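Local atomic coordinates of insecticidal crystal protein Cry7Cal (Bacillus thuringiensis, PDB entry 5ZI1), a protein that probably acts as a receptor-binding, pore-forming insect toxin of the three-domain delta-endotoxin family, the chain here being the toxin part of a longer protein. Residues K210-Y215 and S277-I282; Y215-R220 and F254-G259. One frame throughout, in Å; residues are numbered along the deposited sequence.

Interaction 1: K210-Y215 and S277-I282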
ATOM      1  N   LYS A 210      18.377  -0.479 -16.252  1.00 42.83           N
ATOM      2  CA  LYS A 210      18.487   0.467 -15.152  1.00 49.00           C
ATOM      3  C   LYS A 210      17.371   1.511 -15.188  1.00 47.00           C
ATOM      4  O   LYS A 210      17.066   2.113 -14.158  1.00 43.55           O
ATOM      5  CB  LYS A 210      19.857   1.151 -15.183  1.00 46.44           C
ATOM      6  CG  LYS A 210      20.224   1.873 -13.897  1.00 50.34           C
ATOM      7  CD  LYS A 210      21.642   2.403 -13.968  1.00 59.98           C
ATOM      8  CE  LYS A 210      22.053   3.068 -12.662  1.00 67.00           C
ATOM      9  NZ  LYS A 210      23.535   3.296 -12.627  1.00 64.34           N
ATOM     10  N   VAL A 211      16.764   1.747 -16.346  1.00 42.72           N
ATOM     11  CA  VAL A 211      15.660   2.692 -16.378  1.00 47.52           C
ATOM     12  C   VAL A 211      14.460   2.090 -15.673  1.00 49.34           C
ATOM     13  O   VAL A 211      13.812   2.747 -14.851  1.00 48.38           O
ATOM     14  CB  VAL A 211      15.339   3.103 -17.822  1.00 51.98           C
ATOM     15  CG1 VAL A 211      13.922   3.637 -17.917  1.00 55.03           C
ATOM     16  CG2 VAL A 211      16.314   4.161 -18.285  1.00 46.71           C
ATOM     17  N   TRP A 212      14.196   0.807 -15.924  1.00 48.84           N
ATOM     18  CA  TRP A 212      13.138   0.123 -15.194  1.00 47.61           C
ATOM     19  C   TRP A 212      13.410   0.105 -13.696  1.00 46.68           C
ATOM     20  O   TRP A 212      12.510   0.371 -12.893  1.00 45.30           O
ATOM     21  CB  TRP A 212      12.965  -1.299 -15.699  1.00 44.86           C
ATOM     22  CG  TRP A 212      11.738  -1.853 -15.132  1.00 43.59           C
ATOM     23  CD1 TRP A 212      10.464  -1.650 -15.586  1.00 47.49           C
ATOM     24  CD2 TRP A 212      11.625  -2.677 -13.972  1.00 47.32           C
ATOM     25  NE1 TRP A 212       9.567  -2.314 -14.792  1.00 44.56           N
ATOM     26  CE2 TRP A 212      10.247  -2.947 -13.787  1.00 46.50           C
ATOM     27  CE3 TRP A 212      12.549  -3.215 -13.074  1.00 39.16           C
ATOM     28  CZ2 TRP A 212       9.776  -3.730 -12.747  1.00 44.77           C
ATOM     29  CZ3 TRP A 212      12.080  -3.996 -12.045  1.00 44.34           C
ATOM     30  CH2 TRP A 212      10.706  -4.250 -11.886  1.00 49.45           C
ATOM     31  N   GLU A 213      14.645  -0.200 -13.298  1.00 45.55           N
ATOM     32  CA  GLU A 213      14.946  -0.279 -11.874  1.00 47.68           C
ATOM     33  C   GLU A 213      14.631   1.034 -11.168  1.00 41.20           C
ATOM     34  O   GLU A 213      14.008   1.041 -10.102  1.00 45.62           O
ATOM     35  CB  GLU A 213      16.407  -0.670 -11.668  1.00 43.88           C
ATOM     36  CG  GLU A 213      16.814  -0.737 -10.214  1.00 45.19           C
ATOM     37  CD  GLU A 213      18.079  -1.587 -10.012  1.00 53.84           C
ATOM     38  OE1 GLU A 213      18.044  -2.813 -10.262  1.00 50.40           O
ATOM     39  OE2 GLU A 213      19.117  -1.022  -9.622  1.00 53.19           O
ATOM     40  N   ASN A 214      15.060   2.158 -11.748  1.00 43.97           N
ATOM     41  CA  ASN A 214      14.792   3.457 -11.136  1.00 47.68           C
ATOM     42  C   ASN A 214      13.297   3.748 -11.126  1.00 44.08           C
ATOM     43  O   ASN A 214      12.777   4.349 -10.183  1.00 41.38           O
ATOM     44  CB  ASN A 214      15.526   4.568 -11.884  1.00 47.80           C
ATOM     45  CG  ASN A 214      17.050   4.468 -11.768  1.00 53.36           C
ATOM     46  OD1 ASN A 214      17.589   3.836 -10.853  1.00 52.58           O
ATOM     47  ND2 ASN A 214      17.748   5.114 -12.700  1.00 48.05           N
ATOM     48  N   TYR A 215      12.606   3.333 -12.180  1.00 40.24           N
ATOM     49  CA  TYR A 215      11.163   3.464 -12.248  1.00 44.63           C
ATOM     50  C   TYR A 215      10.501   2.641 -11.145  1.00 48.90           C
ATOM     51  O   TYR A 215       9.659   3.143 -10.394  1.00 42.15           O
ATOM     52  CB  TYR A 215      10.715   3.015 -13.631  1.00 41.99           C
ATOM     53  CG  TYR A 215       9.219   2.957 -13.857  1.00 49.24           C
ATOM     54  CD1 TYR A 215       8.486   1.830 -13.493  1.00 40.55           C
ATOM     55  CD2 TYR A 215       8.554   4.007 -14.499  1.00 43.36           C
ATOM     56  CE1 TYR A 215       7.149   1.750 -13.742  1.00 43.70           C
ATOM     57  CE2 TYR A 215       7.190   3.943 -14.744  1.00 44.54           C
ATOM     58  CZ  TYR A 215       6.496   2.820 -14.364  1.00 46.85           C
ATOM     59  OH  TYR A 215       5.149   2.746 -14.605  1.00 44.14           O
ATOM     60  N   SER A 277      15.592  -4.343 -24.251  1.00 53.97           N
ATOM     61  CA  SER A 277      15.699  -2.947 -24.641  1.00 61.02           C
ATOM     62  C   SER A 277      14.341  -2.259 -24.673  1.00 57.37           C
ATOM     63  O   SER A 277      14.280  -1.044 -24.863  1.00 58.58           O
ATOM     64  CB  SER A 277      16.395  -2.821 -26.005  1.00 59.97           C
ATOM     65  OG  SER A 277      15.660  -3.482 -27.023  1.00 66.47           O
ATOM     66  N   GLU A 278      13.263  -3.004 -24.462  1.00 56.44           N
ATOM     67  CA  GLU A 278      11.918  -2.458 -24.434  1.00 56.25           C
ATOM     68  C   GLU A 278      11.407  -2.396 -22.999  1.00 54.83           C
ATOM     69  O   GLU A 278      11.466  -3.383 -22.258  1.00 49.32           O
ATOM     70  CB  GLU A 278      10.985  -3.271 -25.337  1.00 56.50           C
ATOM     71  CG  GLU A 278      11.636  -3.665 -26.658  1.00 61.91           C
ATOM     72  CD  GLU A 278      11.763  -2.472 -27.620  1.00 73.77           C
ATOM     73  OE1 GLU A 278      11.028  -1.470 -27.459  1.00 77.75           O
ATOM     74  OE2 GLU A 278      12.626  -2.497 -28.530  1.00 81.21           O
ATOM     75  N   PHE A 279      10.928  -1.216 -22.608  1.00 53.17           N
ATOM     76  CA  PHE A 279      10.435  -1.016 -21.251  1.00 51.96           C
ATOM     77  C   PHE A 279       9.223  -1.899 -20.970  1.00 50.77           C
ATOM     78  O   PHE A 279       9.150  -2.560 -19.924  1.00 48.18           O
ATOM     79  CB  PHE A 279      10.103   0.465 -21.052  1.00 52.03           C
ATOM     80  CG  PHE A 279       9.683   0.823 -19.659  1.00 51.91           C
ATOM     81  CD1 PHE A 279       8.358   0.651 -19.246  1.00 50.38           C
ATOM     82  CD2 PHE A 279      10.593   1.372 -18.773  1.00 47.36           C
ATOM     83  CE1 PHE A 279       7.964   0.986 -17.963  1.00 43.99           C
ATOM     84  CE2 PHE A 279      10.205   1.716 -17.493  1.00 50.14           C
ATOM     85  CZ  PHE A 279       8.884   1.528 -17.089  1.00 49.33           C
ATOM     86  N   VAL A 280       8.264  -1.937 -21.901  1.00 49.11           N
ATOM     87  CA  VAL A 280       7.012  -2.654 -21.648  1.00 48.61           C
ATOM     88  C   VAL A 280       7.264  -4.145 -21.424  1.00 50.14           C
ATOM     89  O   VAL A 280       6.524  -4.802 -20.675  1.00 45.60           O
ATOM     90  CB  VAL A 280       6.016  -2.412 -22.799  1.00 51.93           C
ATOM     91  CG1 VAL A 280       6.487  -3.079 -24.077  1.00 52.33           C
ATOM     92  CG2 VAL A 280       4.626  -2.888 -22.419  1.00 47.66           C
ATOM     93  N   LEU A 281       8.303  -4.703 -22.053  1.00 47.59           N
ATOM     94  CA  LEU A 281       8.602  -6.119 -21.856  1.00 51.20           C
ATOM     95  C   LEU A 281       9.080  -6.378 -20.433  1.00 47.78           C
ATOM     96  O   LEU A 281       8.602  -7.301 -19.765  1.00 48.63           O
ATOM     97  CB  LEU A 281       9.634  -6.588 -22.875  1.00 50.66           C
ATOM     98  CG  LEU A 281       9.093  -6.576 -24.303  1.00 50.02           C
ATOM     99  CD1 LEU A 281      10.105  -7.192 -25.272  1.00 50.83           C
ATOM    100  CD2 LEU A 281       7.758  -7.285 -24.378  1.00 48.70           C
ATOM    101  N   ILE A 282       9.992  -5.544 -19.939  1.00 49.28           N
ATOM    102  CA  ILE A 282      10.439  -5.672 -18.558  1.00 45.29           C
ATOM    103  C   ILE A 282       9.262  -5.538 -17.603  1.00 45.63           C
ATOM    104  O   ILE A 282       9.057  -6.379 -16.719  1.00 45.35           O
ATOM    105  CB  ILE A 282      11.522  -4.628 -18.255  1.00 41.59           C
ATOM    106  CG1 ILE A 282      12.645  -4.714 -19.294  1.00 52.00           C
ATOM    107  CG2 ILE A 282      12.032  -4.833 -16.848  1.00 45.45           C
ATOM    108  CD1 ILE A 282      13.788  -3.707 -19.071  1.00 47.09           C
TER
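Phe279 reaches from the first turn of helix 279-286 into the side of helix 208-227, where with Trp212 and Tyr215 it forms an aromatic cluster. In the three-domain delta-endotoxin fold this joins the last long helix of the N-terminal helical domain to a short helix ahead of the beta sheets of the second domain.

From CB outward, the Phe279 side chain meets the longer helix atom by atom. Chi1 of -176° sets CG anti to the backbone N, on the side of the longer helix. On one side of the ring CD2 comes to 4.1 Å from Val211 CG1, a contact at the ring's edge. CE2, next along, lies 3.9 Å from Trp212 CD1 and also approaches Tyr215. The tip, CZ, does most of the touching: it sits over the centre of the Tyr215 ring, and its distance to Tyr215 CG is 3.5 Å. The two planes are 82° apart, a T-shaped pair in which phenylalanine gives the edge and tyrosine the face. Trp212 meets the same phenylalanine differently. Its CD1 stands over one face of the Phe279 ring, toward the rim, while the indole and phenyl planes are oblique, neither stacked nor edge-to-face.

One turn further along the short helix, Ile282 works on the indole. Its CG2, anti to its own backbone N, makes a CH-pi contact with the five-membered ring, 17° from the ring normal. The indole N-H is used elsewhere, in a hydrogen bond from Trp212 NE1 to Glu283 OE1 of the same short helix, and this should help fix the ring's rotation. Leu198, Leu201 and Lys202 of helix 169-202 also pack on Tyr215. Over the indole face, Ile282 CG2 lies 3.5 Å from Trp212 CG.

Interaction 2: Y215-R220 and F254-G259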
ATOM      1  N   TYR A 215      12.606   3.333 -12.180  1.00 40.24           N
ATOM      2  CA  TYR A 215      11.163   3.464 -12.248  1.00 44.63           C
ATOM      3  C   TYR A 215      10.501   2.641 -11.145  1.00 48.90           C
ATOM      4  O   TYR A 215       9.659   3.143 -10.394  1.00 42.15           O
ATOM      5  CB  TYR A 215      10.715   3.015 -13.631  1.00 41.99           C
ATOM      6  CG  TYR A 215       9.219   2.957 -13.857  1.00 49.24           C
ATOM      7  CD1 TYR A 215       8.486   1.830 -13.493  1.00 40.55           C
ATOM      8  CD2 TYR A 215       8.554   4.007 -14.499  1.00 43.36           C
ATOM      9  CE1 TYR A 215       7.149   1.750 -13.742  1.00 43.70           C
ATOM     10  CE2 TYR A 215       7.190   3.943 -14.744  1.00 44.54           C
ATOM     11  CZ  TYR A 215       6.496   2.820 -14.364  1.00 46.85           C
ATOM     12  OH  TYR A 215       5.149   2.746 -14.605  1.00 44.14           O
ATOM     13  N   ASN A 216      10.920   1.383 -10.989  1.00 45.78           N
ATOM     14  CA  ASN A 216      10.309   0.561  -9.957  1.00 43.19           C
ATOM     15  C   ASN A 216      10.665   1.055  -8.562  1.00 43.00           C
ATOM     16  O   ASN A 216       9.844   0.956  -7.636  1.00 42.28           O
ATOM     17  CB  ASN A 216      10.722  -0.892 -10.127  1.00 44.66           C
ATOM     18  CG  ASN A 216      10.033  -1.790  -9.134  1.00 50.58           C
ATOM     19  OD1 ASN A 216       8.796  -1.978  -9.196  1.00 42.70           O
ATOM     20  ND2 ASN A 216      10.816  -2.328  -8.176  1.00 43.08           N
ATOM     21  N   ARG A 217      11.865   1.602  -8.390  1.00 42.35           N
ATOM     22  CA  ARG A 217      12.238   2.098  -7.071  1.00 45.13           C
ATOM     23  C   ARG A 217      11.366   3.276  -6.660  1.00 39.53           C
ATOM     24  O   ARG A 217      11.032   3.428  -5.480  1.00 39.10           O
ATOM     25  CB  ARG A 217      13.708   2.501  -7.045  1.00 39.57           C
ATOM     26  CG  ARG A 217      14.140   2.997  -5.680  1.00 42.88           C
ATOM     27  CD  ARG A 217      15.627   3.323  -5.599  1.00 49.69           C
ATOM     28  NE  ARG A 217      16.467   2.152  -5.837  1.00 53.46           N
ATOM     29  CZ  ARG A 217      17.166   1.957  -6.948  1.00 56.42           C
ATOM     30  NH1 ARG A 217      17.910   0.860  -7.085  1.00 50.59           N
ATOM     31  NH2 ARG A 217      17.117   2.866  -7.923  1.00 51.93           N
ATOM     32  N   PHE A 218      11.027   4.143  -7.614  1.00 41.92           N
ATOM     33  CA  PHE A 218      10.127   5.244  -7.325  1.00 42.78           C
ATOM     34  C   PHE A 218       8.755   4.718  -6.936  1.00 41.62           C
ATOM     35  O   PHE A 218       8.192   5.115  -5.909  1.00 43.05           O
ATOM     36  CB  PHE A 218      10.053   6.150  -8.542  1.00 42.06           C
ATOM     37  CG  PHE A 218       9.096   7.278  -8.410  1.00 43.80           C
ATOM     38  CD1 PHE A 218       9.486   8.476  -7.851  1.00 44.81           C
ATOM     39  CD2 PHE A 218       7.805   7.164  -8.904  1.00 47.20           C
ATOM     40  CE1 PHE A 218       8.597   9.532  -7.764  1.00 45.18           C
ATOM     41  CE2 PHE A 218       6.924   8.210  -8.818  1.00 42.28           C
ATOM     42  CZ  PHE A 218       7.315   9.397  -8.248  1.00 42.96           C
ATOM     43  N   ARG A 219       8.225   3.780  -7.723  1.00 40.04           N
ATOM     44  CA  ARG A 219       6.946   3.166  -7.382  1.00 44.16           C
ATOM     45  C   ARG A 219       6.979   2.559  -5.983  1.00 44.90           C
ATOM     46  O   ARG A 219       6.073   2.789  -5.175  1.00 46.27           O
ATOM     47  CB  ARG A 219       6.584   2.109  -8.423  1.00 45.35           C
ATOM     48  CG  ARG A 219       5.520   1.119  -7.975  1.00 43.97           C
ATOM     49  CD  ARG A 219       4.977   0.329  -9.170  1.00 43.11           C
ATOM     50  NE  ARG A 219       6.049  -0.361  -9.883  1.00 38.41           N
ATOM     51  CZ  ARG A 219       5.953  -0.802 -11.141  1.00 49.86           C
ATOM     52  NH1 ARG A 219       4.811  -0.626 -11.836  1.00 40.13           N
ATOM     53  NH2 ARG A 219       7.004  -1.412 -11.713  1.00 37.25           N
ATOM     54  N   ARG A 220       8.036   1.806  -5.664  1.00 45.50           N
ATOM     55  CA  ARG A 220       8.071   1.114  -4.378  1.00 41.30           C
ATOM     56  C   ARG A 220       8.121   2.102  -3.228  1.00 40.82           C
ATOM     57  O   ARG A 220       7.299   2.038  -2.309  1.00 45.82           O
ATOM     58  CB  ARG A 220       9.266   0.170  -4.301  1.00 41.45           C
ATOM     59  CG  ARG A 220       9.338  -0.544  -2.977  1.00 41.14           C
ATOM     60  CD  ARG A 220      10.482  -1.548  -2.943  1.00 46.67           C
ATOM     61  NE  ARG A 220      11.768  -0.877  -2.768  1.00 48.93           N
ATOM     62  CZ  ARG A 220      12.670  -0.727  -3.732  1.00 45.65           C
ATOM     63  NH1 ARG A 220      12.440  -1.210  -4.951  1.00 42.23           N
ATOM     64  NH2 ARG A 220      13.808  -0.100  -3.469  1.00 50.46           N
ATOM     65  N   PHE A 254       7.564  -4.381  -5.424  1.00 45.11           N
ATOM     66  CA  PHE A 254       8.723  -5.209  -5.761  1.00 45.81           C
ATOM     67  C   PHE A 254      10.018  -4.528  -5.365  1.00 43.40           C
ATOM     68  O   PHE A 254      10.215  -3.345  -5.658  1.00 40.86           O
ATOM     69  CB  PHE A 254       8.750  -5.544  -7.250  1.00 43.74           C
ATOM     70  CG  PHE A 254       7.721  -6.577  -7.634  1.00 48.84           C
ATOM     71  CD1 PHE A 254       6.367  -6.213  -7.776  1.00 41.69           C
ATOM     72  CD2 PHE A 254       8.085  -7.916  -7.796  1.00 43.93           C
ATOM     73  CE1 PHE A 254       5.407  -7.150  -8.126  1.00 39.36           C
ATOM     74  CE2 PHE A 254       7.133  -8.865  -8.133  1.00 43.24           C
ATOM     75  CZ  PHE A 254       5.783  -8.487  -8.286  1.00 45.12           C
ATOM     76  N   THR A 255      10.886  -5.290  -4.689  1.00 43.41           N
ATOM     77  CA  THR A 255      12.238  -4.862  -4.364  1.00 42.40           C
ATOM     78  C   THR A 255      13.101  -4.909  -5.626  1.00 44.50           C
ATOM     79  O   THR A 255      12.703  -5.462  -6.659  1.00 40.48           O
ATOM     80  CB  THR A 255      12.839  -5.744  -3.257  1.00 49.30           C
ATOM     81  OG1 THR A 255      12.561  -7.131  -3.512  1.00 44.21           O
ATOM     82  CG2 THR A 255      12.288  -5.372  -1.872  1.00 39.92           C
ATOM     83  N   ASP A 256      14.292  -4.308  -5.548  1.00 43.81           N
ATOM     84  CA  ASP A 256      15.143  -4.222  -6.734  1.00 45.91           C
ATOM     85  C   ASP A 256      15.481  -5.619  -7.251  1.00 42.08           C
ATOM     86  O   ASP A 256      15.585  -6.573  -6.469  1.00 42.23           O
ATOM     87  CB  ASP A 256      16.436  -3.466  -6.436  1.00 47.53           C
ATOM     88  CG  ASP A 256      16.191  -2.018  -6.064  1.00 51.80           C
ATOM     89  OD1 ASP A 256      15.042  -1.537  -6.255  1.00 51.81           O
ATOM     90  OD2 ASP A 256      17.146  -1.356  -5.588  1.00 48.94           O
ATOM     91  N   PRO A 257      15.638  -5.780  -8.564  1.00 43.77           N
ATOM     92  CA  PRO A 257      15.961  -7.115  -9.092  1.00 40.67           C
ATOM     93  C   PRO A 257      17.255  -7.645  -8.490  1.00 46.05           C
ATOM     94  O   PRO A 257      18.180  -6.889  -8.179  1.00 45.39           O
ATOM     95  CB  PRO A 257      16.073  -6.886 -10.603  1.00 40.43           C
ATOM     96  CG  PRO A 257      15.153  -5.632 -10.850  1.00 40.03           C
ATOM     97  CD  PRO A 257      15.427  -4.778  -9.630  1.00 37.80           C
ATOM     98  N   ILE A 258      17.287  -8.958  -8.279  1.00 43.52           N
ATOM     99  CA  ILE A 258      18.447  -9.611  -7.654  1.00 42.95           C
ATOM    100  C   ILE A 258      19.400  -9.937  -8.794  1.00 48.94           C
ATOM    101  O   ILE A 258      19.403 -11.028  -9.365  1.00 47.26           O
ATOM    102  CB  ILE A 258      18.053 -10.858  -6.860  1.00 49.56           C
ATOM    103  CG1 ILE A 258      16.941 -10.567  -5.847  1.00 36.50           C
ATOM    104  CG2 ILE A 258      19.271 -11.457  -6.172  1.00 45.22           C
ATOM    105  CD1 ILE A 258      16.460 -11.848  -5.199  1.00 37.78           C
ATOM    106  N   GLY A 259      20.207  -8.946  -9.159  1.00 47.49           N
ATOM    107  CA  GLY A 259      21.180  -9.105 -10.215  1.00 41.47           C
ATOM    108  C   GLY A 259      22.478  -8.446  -9.797  1.00 46.42           C
ATOM    109  O   GLY A 259      22.522  -7.665  -8.844  1.00 46.18           O
TER
HETATM  110  O   HOH W   1       7.075  -2.149  -7.054  1.00 42.62           O
HETATM  111  O   HOH W   2      13.730  -1.403  -8.577  1.00 47.74           O
HETATM  112  O   HOH W   3      17.261   0.484  -3.477  1.00 55.03           O
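Asp256 forms salt bridges to two arginines of helix 208-227, one through each carboxylate oxygen, a three-residue network. Arg217 NH1 reaches OD2 of Asp256 at 2.8 Å, and Arg220 NH1 reaches OD1 of Asp256 at 2.9 Å. Each donor lies well out of the carboxylate plane, the two on opposite sides of it, and the Arg217 guanidinium is nearly perpendicular to that plane (88°). Arg220 NH2 adds a weak bond to OD1. The Arg217 chain bends at chi3 (-62°), which turns NE off the extended line followed up to CD.

Two side-chain hydrogen bonds converge on the backbone carbonyl of Phe254. Arg220 NH1 lies in the carbonyl plane on a lone pair, 3.2 Å from Phe254 O, whereas Asn216 ND2 approaches from above that plane, 2.8 Å from the same oxygen. The other end of the Asn216 amide is held by Arg219, whose NE and NH2 both donate side-on to OD1.

Three waters complete the polar network. One links Asn216 OD1 to Phe254 N, a second bridges Asn216 ND2 and Asp256 OD1, and the third joins Arg217 NE to Asp256 OD2.

This polar junction ties the helical domain to the end of strand 252-254 and the loop after it. Leu66 of helix 54-67 packs against Arg217, while on the other partner Thr255 pairs through its backbone with Leu450 of strand 448-454 and Phe254 rests on Val449 of that strand.

Interactions 1 and 2 occupy successive turns of helix 208-227, with centres about 10 Å apart, and share Tyr215, whose ring takes part across the contact in interaction 1 but not in interaction 2. The first is apolar and aromatic, the second built from charges, amides and water; together they hold the helical domain against two separate pieces of the following one. They also touch directly. Trp212 CZ3 lies 3.7 Å from Pro257 CG, and Glu213 OE1 is 3.3 Å from Pro257 CD. Trp212 CZ2 comes within 3.8 Å of Arg219 NH2. Glu283, already bonded to Trp212, connects them further by a salt bridge with Arg219 NH1 through OE2.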